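Local structure of RNA-induced transcriptional silencing complex protein tas3 (Schizosaccharomyces pombe, 3D1B) at residues A[115-118]-A[119-123]. The protein helps form the core of the RNA-induced transcriptional silencing complex with ago1 and chp1, serving RNAi-directed heterochromatin formation and accurate chromosome segregation. Numbering follows the deposited sequence.
Sequences ILKE and ASILE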
ATOM      1  N   ILE A 115     -14.580 -14.322  -4.518  1.00 16.52           N
ATOM      2  CA  ILE A 115     -13.224 -14.013  -4.962  1.00 15.80           C
ATOM      3  C   ILE A 115     -12.214 -14.564  -3.953  1.00 16.07           C
ATOM      4  O   ILE A 115     -11.208 -15.173  -4.327  1.00 16.01           O
ATOM      5  CB  ILE A 115     -13.020 -12.487  -5.099  1.00 13.41           C
ATOM      6  CG1 ILE A 115     -13.986 -11.920  -6.144  1.00 14.66           C
ATOM      7  CG2 ILE A 115     -11.584 -12.188  -5.507  1.00 16.54           C
ATOM      8  CD1 ILE A 115     -13.936 -10.413  -6.271  1.00 14.25           C
ATOM      9  N   LEU A 116     -12.487 -14.356  -2.670  1.00 15.13           N
ATOM     10  CA  LEU A 116     -11.590 -14.830  -1.625  1.00 16.77           C
ATOM     11  C   LEU A 116     -11.480 -16.352  -1.652  1.00 17.34           C
ATOM     12  O   LEU A 116     -10.391 -16.906  -1.504  1.00 19.30           O
ATOM     13  CB  LEU A 116     -12.087 -14.374  -0.246  1.00 15.70           C
ATOM     14  CG  LEU A 116     -11.274 -14.927   0.933  1.00 15.70           C
ATOM     15  CD1 LEU A 116      -9.859 -14.371   0.905  1.00 17.85           C
ATOM     16  CD2 LEU A 116     -11.961 -14.562   2.244  1.00 19.72           C
ATOM     17  N   LYS A 117     -12.611 -17.020  -1.844  1.00 19.07           N
ATOM     18  CA  LYS A 117     -12.629 -18.476  -1.881  1.00 20.94           C
ATOM     19  C   LYS A 117     -11.793 -18.983  -3.052  1.00 20.25           C
ATOM     20  O   LYS A 117     -11.088 -19.986  -2.938  1.00 21.79           O
ATOM     21  CB  LYS A 117     -14.065 -18.987  -2.010  1.00 21.98           C
ATOM     22  CG  LYS A 117     -14.179 -20.502  -1.950  1.00 28.55           C
ATOM     23  CD  LYS A 117     -13.792 -21.038  -0.578  1.00 32.37           C
ATOM     24  CE  LYS A 117     -13.189 -22.432  -0.681  1.00 36.12           C
ATOM     25  NZ  LYS A 117     -14.043 -23.355  -1.480  1.00 39.33           N
ATOM     26  N   GLU A 118     -11.867 -18.279  -4.175  1.00 18.43           N
ATOM     27  CA  GLU A 118     -11.111 -18.666  -5.358  1.00 19.49           C
ATOM     28  C   GLU A 118      -9.621 -18.474  -5.093  1.00 19.13           C
ATOM     29  O   GLU A 118      -8.799 -19.321  -5.451  1.00 18.83           O
ATOM     30  CB  GLU A 118     -11.551 -17.814  -6.547  1.00 23.01           C
ATOM     31  CG  GLU A 118     -11.308 -18.439  -7.894  1.00 28.51           C
ATOM     32  CD  GLU A 118     -11.888 -17.603  -9.016  1.00 28.80           C
ATOM     33  OE1 GLU A 118     -11.346 -16.515  -9.280  1.00 26.59           O
ATOM     34  OE2 GLU A 118     -12.893 -18.028  -9.625  1.00 32.40           O
ATOM     35  N   ALA A 119      -9.272 -17.362  -4.453  1.00 16.46           N
ATOM     36  CA  ALA A 119      -7.876 -17.074  -4.144  1.00 18.79           C
ATOM     37  C   ALA A 119      -7.304 -18.133  -3.209  1.00 18.84           C
ATOM     38  O   ALA A 119      -6.158 -18.563  -3.367  1.00 19.78           O
ATOM     39  CB  ALA A 119      -7.750 -15.692  -3.505  1.00 17.80           C
ATOM     40  N   SER A 120      -8.102 -18.548  -2.232  1.00 18.50           N
ATOM     41  CA  SER A 120      -7.656 -19.553  -1.275  1.00 19.27           C
ATOM     42  C   SER A 120      -7.394 -20.878  -1.980  1.00 19.91           C
ATOM     43  O   SER A 120      -6.430 -21.580  -1.667  1.00 21.01           O
ATOM     44  CB  SER A 120      -8.711 -19.748  -0.183  1.00 20.51           C
ATOM     45  OG  SER A 120      -8.252 -20.657   0.804  1.00 27.00           O
ATOM     46  N   ILE A 121      -8.260 -21.217  -2.932  1.00 19.19           N
ATOM     47  CA  ILE A 121      -8.119 -22.459  -3.690  1.00 20.44           C
ATOM     48  C   ILE A 121      -6.861 -22.428  -4.564  1.00 20.84           C
ATOM     49  O   ILE A 121      -6.129 -23.416  -4.649  1.00 22.92           O
ATOM     50  CB  ILE A 121      -9.363 -22.704  -4.576  1.00 21.61           C
ATOM     51  CG1 ILE A 121     -10.567 -23.031  -3.685  1.00 23.92           C
ATOM     52  CG2 ILE A 121      -9.102 -23.842  -5.561  1.00 23.16           C
ATOM     53  CD1 ILE A 121     -11.886 -23.146  -4.432  1.00 27.22           C
ATOM     54  N   LEU A 122      -6.602 -21.295  -5.208  1.00 19.14           N
ATOM     55  CA  LEU A 122      -5.420 -21.176  -6.058  1.00 18.60           C
ATOM     56  C   LEU A 122      -4.136 -21.335  -5.254  1.00 20.40           C
ATOM     57  O   LEU A 122      -3.170 -21.955  -5.707  1.00 20.20           O
ATOM     58  CB  LEU A 122      -5.405 -19.819  -6.770  1.00 18.64           C
ATOM     59  CG  LEU A 122      -6.475 -19.595  -7.839  1.00 20.00           C
ATOM     60  CD1 LEU A 122      -6.428 -18.149  -8.309  1.00 21.00           C
ATOM     61  CD2 LEU A 122      -6.245 -20.548  -9.011  1.00 19.04           C
ATOM     62  N   GLU A 123      -4.140 -20.772  -4.051  1.00 20.40           N
ATOM     63  CA  GLU A 123      -2.989 -20.811  -3.158  1.00 22.38           C
ATOM     64  C   GLU A 123      -2.793 -22.178  -2.507  1.00 24.01           C
ATOM     65  O   GLU A 123      -1.625 -22.545  -2.251  1.00 25.28           O
ATOM     66  CB  GLU A 123      -3.153 -19.724  -2.093  1.00 21.09           C
ATOM     67  CG  GLU A 123      -2.049 -19.658  -1.060  1.00 23.02           C
ATOM     68  CD  GLU A 123      -2.109 -18.378  -0.259  1.00 23.16           C
ATOM     69  OE1 GLU A 123      -3.235 -17.920   0.023  1.00 24.38           O
ATOM     70  OE2 GLU A 123      -1.040 -17.828   0.085  1.00 24.90           O
TER
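Ala119 N reaches back to Ile115 O at 2.9 Å, the first of four i to i+4 hydrogen bonds by which 119-122 carries on the helix of 115-118. Ser120 N takes Leu116 O at 2.9 Å and Leu122 N takes Glu118 O at 3.0 Å; the link from Ile121 N to Lys117 O is slightly longer, 3.1 Å, with its donor tilted 28° from the carbonyl plane. On the outer face Lys117 meets Ile121. A chi1 of -176° sets the lysine CG opposite its backbone N, and bends at chi2 and chi4 then bring NZ to 3.7 Å from Ile121 CD1. Ile121 CG1 lies beyond the end of the Lys117 carbonyl, 3.2 Å from Lys117 O; Leu122 CG lies past Glu118 O, more to the side, at 3.3 Å. Glu118 extends to the start of helix 26-29, where its OE1 accepts a hydrogen bond from Ser26 N. The inner face packs on helix 89-105, Ile115 against Val94 and Ile98, Ala119 against Phe90, while the Glu123 carboxylate accepts hydrogen bonds from Phe90 N (to OE2) and Ala91 N (to OE1). This is the regular alpha-helical pattern, here in the last turns of helix 109-122 within the all-helical Tas3 C-terminal motif.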